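PDB 2C0Z: dTDP-4-dehydrorhamnose 3-epimerase from Streptomyces niveus, which catalyses, together with NovU, the conversion of dTDP-4-keto-6-deoxy-D-glucose to dTDP-4-keto-6-deoxy-5-C-methyl-L-lyxo-hexose in novobiocin biosynthesis, acting as the 3-epimerase of the 4-keto sugar. Local coordinates for residues W38-V41 with D42-A45; L97-S101 with P102-C106; E185-A189 with G190-T194. All coordinates share one frame; numbering follows the deposited sequence.

Contact 1: W38-V41 with D42-A45; sequences WYHV and DRFA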
# COMPACT_ATOMS: atom_id res chain seq x y z
N TRP A 38 1.51 8.63 -2.14
CA TRP A 38 1.36 7.96 -3.43
C TRP A 38 -0.09 7.78 -3.92
O TRP A 38 -0.29 7.33 -5.05
CB TRP A 38 2.11 6.62 -3.49
CG TRP A 38 1.70 5.54 -2.56
CD1 TRP A 38 1.93 5.49 -1.22
CD2 TRP A 38 1.03 4.33 -2.89
NE1 TRP A 38 1.46 4.30 -0.71
CE2 TRP A 38 0.89 3.58 -1.71
CE3 TRP A 38 0.55 3.79 -4.08
CZ2 TRP A 38 0.26 2.32 -1.69
CZ3 TRP A 38 -0.08 2.56 -4.05
CH2 TRP A 38 -0.20 1.83 -2.88
N TYR A 39 -1.06 8.12 -3.07
CA TYR A 39 -2.47 8.23 -3.48
C TYR A 39 -3.09 9.35 -2.67
O TYR A 39 -2.88 9.43 -1.47
CB TYR A 39 -3.27 6.93 -3.16
CG TYR A 39 -4.75 7.08 -3.48
CD1 TYR A 39 -5.22 6.95 -4.78
CD2 TYR A 39 -5.65 7.44 -2.49
CE1 TYR A 39 -6.58 7.14 -5.08
CE2 TYR A 39 -6.97 7.64 -2.78
CZ TYR A 39 -7.43 7.49 -4.09
OH TYR A 39 -8.78 7.69 -4.38
N HIS A 40 -3.84 10.21 -3.33
CA HIS A 40 -4.58 11.28 -2.65
C HIS A 40 -5.95 11.43 -3.29
O HIS A 40 -6.04 11.66 -4.49
CB HIS A 40 -3.82 12.60 -2.74
CG HIS A 40 -4.38 13.69 -1.91
ND1 HIS A 40 -5.42 14.51 -2.33
CD2 HIS A 40 -4.03 14.13 -0.68
CE1 HIS A 40 -5.66 15.42 -1.40
NE2 HIS A 40 -4.84 15.20 -0.38
N VAL A 41 -7.00 11.24 -2.50
CA VAL A 41 -8.35 11.11 -3.07
C VAL A 41 -8.80 12.34 -3.87
O VAL A 41 -9.46 12.20 -4.90
CB VAL A 41 -9.37 10.75 -1.99
CG1 VAL A 41 -9.51 11.87 -0.96
CG2 VAL A 41 -10.73 10.37 -2.65
N ASP A 42 -8.45 13.54 -3.41
CA ASP A 42 -8.92 14.74 -4.11
C ASP A 42 -8.23 14.86 -5.47
O ASP A 42 -8.90 15.12 -6.50
CB ASP A 42 -8.72 15.99 -3.27
CG ASP A 42 -9.42 15.92 -1.94
OD1 ASP A 42 -10.54 15.36 -1.86
OD2 ASP A 42 -8.92 16.42 -0.94
N ARG A 43 -6.92 14.63 -5.48
CA ARG A 43 -6.17 14.65 -6.74
C ARG A 43 -6.67 13.57 -7.70
O ARG A 43 -6.87 13.80 -8.89
CB ARG A 43 -4.68 14.48 -6.49
CG ARG A 43 -4.10 15.59 -5.65
CD ARG A 43 -4.13 16.98 -6.27
NE ARG A 43 -3.54 17.01 -7.60
CZ ARG A 43 -2.23 17.10 -7.85
NH1 ARG A 43 -1.36 17.20 -6.87
NH2 ARG A 43 -1.80 17.08 -9.10
N PHE A 44 -6.81 12.36 -7.19
CA PHE A 44 -7.27 11.24 -7.99
C PHE A 44 -8.69 11.37 -8.52
O PHE A 44 -8.92 11.16 -9.71
CB PHE A 44 -7.16 9.93 -7.19
CG PHE A 44 -7.51 8.72 -7.98
CD1 PHE A 44 -6.53 8.03 -8.67
CD2 PHE A 44 -8.81 8.24 -7.98
CE1 PHE A 44 -6.86 6.90 -9.40
CE2 PHE A 44 -9.14 7.12 -8.73
CZ PHE A 44 -8.16 6.45 -9.43
N ALA A 45 -9.63 11.71 -7.65
CA ALA A 45 -11.03 11.78 -8.05
C ALA A 45 -11.22 12.86 -9.09
O ALA A 45 -12.02 12.69 -10.01
CB ALA A 45 -11.94 12.02 -6.89
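Y39 sets CE1 of its phenol ring over one face of the F44 ring, 3.4 Å from F44 CG. The two ring planes are inclined at 49°. F44 reaches this place because its CG stands anti to the backbone N (chi1 -176°), swinging the ring back from the helix toward the strand it follows. This is the tight, buried side: Y121 meets F44 edge-to-face, L12 adds aliphatic cover, and the Y39 hydroxyl is held by the backbone N of L52. Two flat rings suit this buried place, where they pack on each other and on Y121 and Y82.

The other side is looser and more polar. D42 and R43 are exposed, while H40 is partly covered by M10 and by T146 of the second subunit. The imidazole of H40 receives the amide of R43 near its plane, a straight but weak bond of 3.5 Å from R43 N to H40 ND1. D42 OD2 passes 3.4 Å from H40 CE1, the carboxylate turned 72° from the ring, while R43 leads off to the carbonyl of M10. The first helical bonds are F44 N to H40 O at 2.9 Å and A45 N to V41 O at 2.8 Å. Y39 and H40 also pair with a strand of the second subunit, so this histidine N-cap starts helix 41-48 where a sheet of the cupin fold runs on across the dimer interface.

Contact 2: L97-S101 with P102-C106; sequences LRVGS and PTYGC
Y104 folds its phenol ring back along the chain it has just left, with V99 side by side and pointing the same way. The frame is a run of three beta turns in the loop joining the antiparallel strands 89-96 and 107-113 of the cupin: type II from R98 to S101, type I from S101 to Y104, and type II again from T103 to C106. The tyrosine ring lies against the R98 peptide, CD1 of Y104 reaching to 3.6 Å from R98 O. The L97 carbonyl carbon and R98 N lie at the ring's edge, in its plane. V99 CG2 touches Y104 CE1 at 3.9 Å. A long flat side chain suits this place, since one ring can follow several residues of a folded loop; L183, R187 and L192 also pack on it.

S101 makes both bonds that hold the middle turn. As the first residue of that turn it gives its carbonyl O to Y104 N at 3.0 Å, the donor standing 64° above the carbonyl plane. P102 fits the second position, where its ring holds phi near the value the turn needs. At G100 and G105 the backbone phi is positive, which glycine adopts readily, and at G100 a CB would strike the preceding carbonyl O.

D96 gathers the loop's polar side chains: one carboxylate oxygen forms a salt bridge with R98 NE, and the other is hydrogen-bonded to the hydroxyls of S101 and T103. Turned away from its own amide (chi1 169°), S101 OG faces forward along the chain and accepts the amide of T103 as well, with T103 N 3.1 Å from S101 OG and an N-H...O angle of 153°.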
# COMPACT_ATOMS: atom_id res chain seq x y z
N LEU A 97 -7.18 -4.70 -23.50
CA LEU A 97 -7.86 -5.94 -23.92
C LEU A 97 -9.30 -5.67 -24.36
O LEU A 97 -10.07 -6.62 -24.57
CB LEU A 97 -7.82 -6.94 -22.76
CG LEU A 97 -6.42 -7.41 -22.36
CD1 LEU A 97 -6.53 -8.29 -21.12
CD2 LEU A 97 -5.73 -8.14 -23.50
N ARG A 98 -9.68 -4.40 -24.48
CA ARG A 98 -11.07 -4.01 -24.72
C ARG A 98 -11.36 -4.02 -26.22
O ARG A 98 -10.93 -3.14 -26.96
CB ARG A 98 -11.35 -2.65 -24.15
CG ARG A 98 -11.05 -2.56 -22.65
CD ARG A 98 -11.09 -1.17 -22.12
NE ARG A 98 -10.06 -0.34 -22.73
CZ ARG A 98 -9.80 0.93 -22.41
NH1 ARG A 98 -10.47 1.57 -21.47
NH2 ARG A 98 -8.82 1.56 -23.04
N VAL A 99 -12.07 -5.03 -26.67
CA VAL A 99 -12.40 -5.16 -28.07
C VAL A 99 -13.18 -3.94 -28.54
O VAL A 99 -14.19 -3.55 -27.95
CB VAL A 99 -13.16 -6.47 -28.34
CG1 VAL A 99 -13.57 -6.56 -29.79
CG2 VAL A 99 -12.32 -7.65 -27.95
N GLY A 100 -12.71 -3.33 -29.62
CA GLY A 100 -13.31 -2.12 -30.13
C GLY A 100 -12.59 -0.86 -29.75
O GLY A 100 -12.83 0.22 -30.35
N SER A 101 -11.70 -0.94 -28.76
CA SER A 101 -10.96 0.22 -28.34
C SER A 101 -9.98 0.62 -29.44
O SER A 101 -9.36 -0.24 -30.07
CB SER A 101 -10.13 -0.11 -27.10
OG SER A 101 -9.23 0.96 -26.85
N PRO A 102 -9.76 1.92 -29.64
CA PRO A 102 -8.72 2.34 -30.58
C PRO A 102 -7.36 1.73 -30.30
O PRO A 102 -6.55 1.55 -31.22
CB PRO A 102 -8.67 3.86 -30.40
CG PRO A 102 -9.98 4.24 -29.86
CD PRO A 102 -10.46 3.07 -29.03
N THR A 103 -7.08 1.43 -29.03
CA THR A 103 -5.79 0.88 -28.66
C THR A 103 -5.90 -0.59 -28.26
O THR A 103 -5.02 -1.11 -27.59
CB THR A 103 -5.13 1.72 -27.52
OG1 THR A 103 -6.04 1.93 -26.43
CG2 THR A 103 -4.78 3.10 -28.03
N TYR A 104 -6.93 -1.30 -28.71
CA TYR A 104 -7.02 -2.73 -28.51
C TYR A 104 -5.73 -3.40 -29.02
O TYR A 104 -5.24 -3.12 -30.11
CB TYR A 104 -8.25 -3.34 -29.22
CG TYR A 104 -8.21 -4.86 -29.21
CD1 TYR A 104 -8.58 -5.56 -28.11
CD2 TYR A 104 -7.73 -5.58 -30.30
CE1 TYR A 104 -8.50 -6.93 -28.06
CE2 TYR A 104 -7.63 -6.95 -30.26
CZ TYR A 104 -8.03 -7.63 -29.16
OH TYR A 104 -7.93 -9.02 -29.13
N GLY A 105 -5.19 -4.28 -28.20
CA GLY A 105 -3.98 -5.03 -28.53
C GLY A 105 -2.68 -4.26 -28.48
O GLY A 105 -1.64 -4.75 -28.96
N CYS A 106 -2.76 -3.05 -27.93
CA CYS A 106 -1.57 -2.25 -27.66
C CYS A 106 -1.17 -2.43 -26.21
O CYS A 106 -1.99 -2.77 -25.35
CB CYS A 106 -1.84 -0.77 -27.90
SG CYS A 106 -2.35 -0.40 -29.59

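Contact 3: E185-A189 with G190-T194; sequences EARDA and GLLPT
L192 turns back from the loop onto the last turn of helix 183-188 and meets A186 and R187. From CB, its CG lies anti to the carbonyl carbon (chi1 -63°), and at 3.9 Å from R187 N it rests against the helix backbone. There the chain forks: CD2 of L192 takes the methyl of A186, 3.7 Å from A186 CB, while CD1 reaches the CB of R187 at 3.8 Å. The small side chain of A186 lets the branched leucine come close; of the R187 side chain it is CB that meets CD1, and the extended chain runs on past V99 and Y104.

The backbone that brings L192 round is a Schellman motif. L191 N bonds to A186 O at 3.0 Å and G190 N to R187 O, also 3.0 Å; G190 is the C-prime residue, whose positive phi of 73° favours glycine. A water bridges the same carbonyl of R187 to L192 N, giving this buried leucine's amide a partner. L191, more exposed, packs on A189 and L181. Beyond the turn, L192 and P193 lie against F72 of strand 67-73, and the chain goes on to T194, the N-cap of helix 195-198.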
# COMPACT_ATOMS: atom_id res chain seq x y z
N GLU A 185 -6.82 -16.10 -29.46
CA GLU A 185 -7.60 -17.24 -28.98
C GLU A 185 -8.67 -16.80 -27.96
O GLU A 185 -9.80 -17.27 -27.98
CB GLU A 185 -6.69 -18.32 -28.39
CG GLU A 185 -5.80 -18.98 -29.41
CD GLU A 185 -4.72 -19.86 -28.79
OE1 GLU A 185 -4.45 -19.76 -27.56
OE2 GLU A 185 -4.12 -20.65 -29.56
N ALA A 186 -8.30 -15.90 -27.05
CA ALA A 186 -9.23 -15.36 -26.08
C ALA A 186 -10.32 -14.59 -26.78
O ALA A 186 -11.49 -14.72 -26.48
CB ALA A 186 -8.48 -14.47 -25.10
N ARG A 187 -9.92 -13.78 -27.75
CA ARG A 187 -10.89 -13.03 -28.51
C ARG A 187 -11.86 -13.93 -29.25
O ARG A 187 -13.06 -13.68 -29.27
CB ARG A 187 -10.22 -12.12 -29.50
CG ARG A 187 -11.23 -11.12 -30.06
CD ARG A 187 -10.65 -10.19 -30.97
NE ARG A 187 -11.68 -9.38 -31.62
CZ ARG A 187 -11.40 -8.50 -32.55
NH1 ARG A 187 -10.14 -8.35 -32.95
NH2 ARG A 187 -12.38 -7.79 -33.10
N ASP A 188 -11.31 -14.98 -29.84
CA ASP A 188 -12.09 -15.87 -30.70
C ASP A 188 -13.12 -16.66 -29.92
O ASP A 188 -14.18 -17.02 -30.44
CB ASP A 188 -11.15 -16.80 -31.47
CG ASP A 188 -11.83 -17.52 -32.62
OD1 ASP A 188 -12.47 -16.84 -33.47
OD2 ASP A 188 -11.73 -18.77 -32.74
N ALA A 189 -12.86 -16.89 -28.64
CA ALA A 189 -13.80 -17.57 -27.79
C ALA A 189 -14.75 -16.64 -27.04
O ALA A 189 -15.51 -17.11 -26.19
CB ALA A 189 -13.05 -18.43 -26.81
N GLY A 190 -14.71 -15.33 -27.33
CA GLY A 190 -15.56 -14.35 -26.67
C GLY A 190 -15.19 -14.03 -25.22
O GLY A 190 -16.06 -13.63 -24.44
N LEU A 191 -13.91 -14.17 -24.87
CA LEU A 191 -13.49 -14.10 -23.47
C LEU A 191 -13.00 -12.70 -23.09
O LEU A 191 -12.77 -12.41 -21.91
CB LEU A 191 -12.40 -15.14 -23.22
CG LEU A 191 -12.92 -16.54 -23.52
CD1 LEU A 191 -11.81 -17.53 -23.37
CD2 LEU A 191 -14.09 -16.92 -22.56
N LEU A 192 -12.86 -11.81 -24.05
CA LEU A 192 -12.31 -10.49 -23.76
C LEU A 192 -13.39 -9.47 -23.48
O LEU A 192 -14.49 -9.57 -24.00
CB LEU A 192 -11.42 -10.01 -24.90
CG LEU A 192 -10.18 -10.86 -25.18
CD1 LEU A 192 -9.37 -10.24 -26.28
CD2 LEU A 192 -9.32 -11.02 -23.91
N PRO A 193 -13.05 -8.45 -22.68
CA PRO A 193 -13.93 -7.33 -22.42
C PRO A 193 -14.24 -6.56 -23.71
O PRO A 193 -13.40 -6.56 -24.59
CB PRO A 193 -13.10 -6.45 -21.48
CG PRO A 193 -12.03 -7.30 -20.96
CD PRO A 193 -11.74 -8.28 -22.02
N THR A 194 -15.40 -5.90 -23.80
CA THR A 194 -15.69 -5.02 -24.92
C THR A 194 -15.54 -3.56 -24.49
O THR A 194 -15.89 -3.18 -23.38
CB THR A 194 -17.08 -5.30 -25.54
OG1 THR A 194 -18.11 -4.71 -24.76
CG2 THR A 194 -17.36 -6.79 -25.56
O HOH W 1 -13.77 -11.59 -26.89

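How the contacts relate
Contacts 2 and 3 form one continuous patch: their centres are 12 Å apart, V99 N probably donates to P193 O at 2.9 Å, and Y104 OH meets L192 CD1 at 3.4 Å. The turns of 97-106 and the helix end of 185-194 thus pack together on the same side of the chain's centre. Contact 1 stands apart at the dimer interface, its centre 27 Å from that of contact 2 and 33 Å from that of contact 3. H71 is probably the proton acceptor, as in related epimerases. The side chain of L97 is about 8 Å from that of H71, and the side chain of L192 about 11 Å. The side chain of H40 is about 5 Å from that of D37, a sequence neighbour that probably binds substrate.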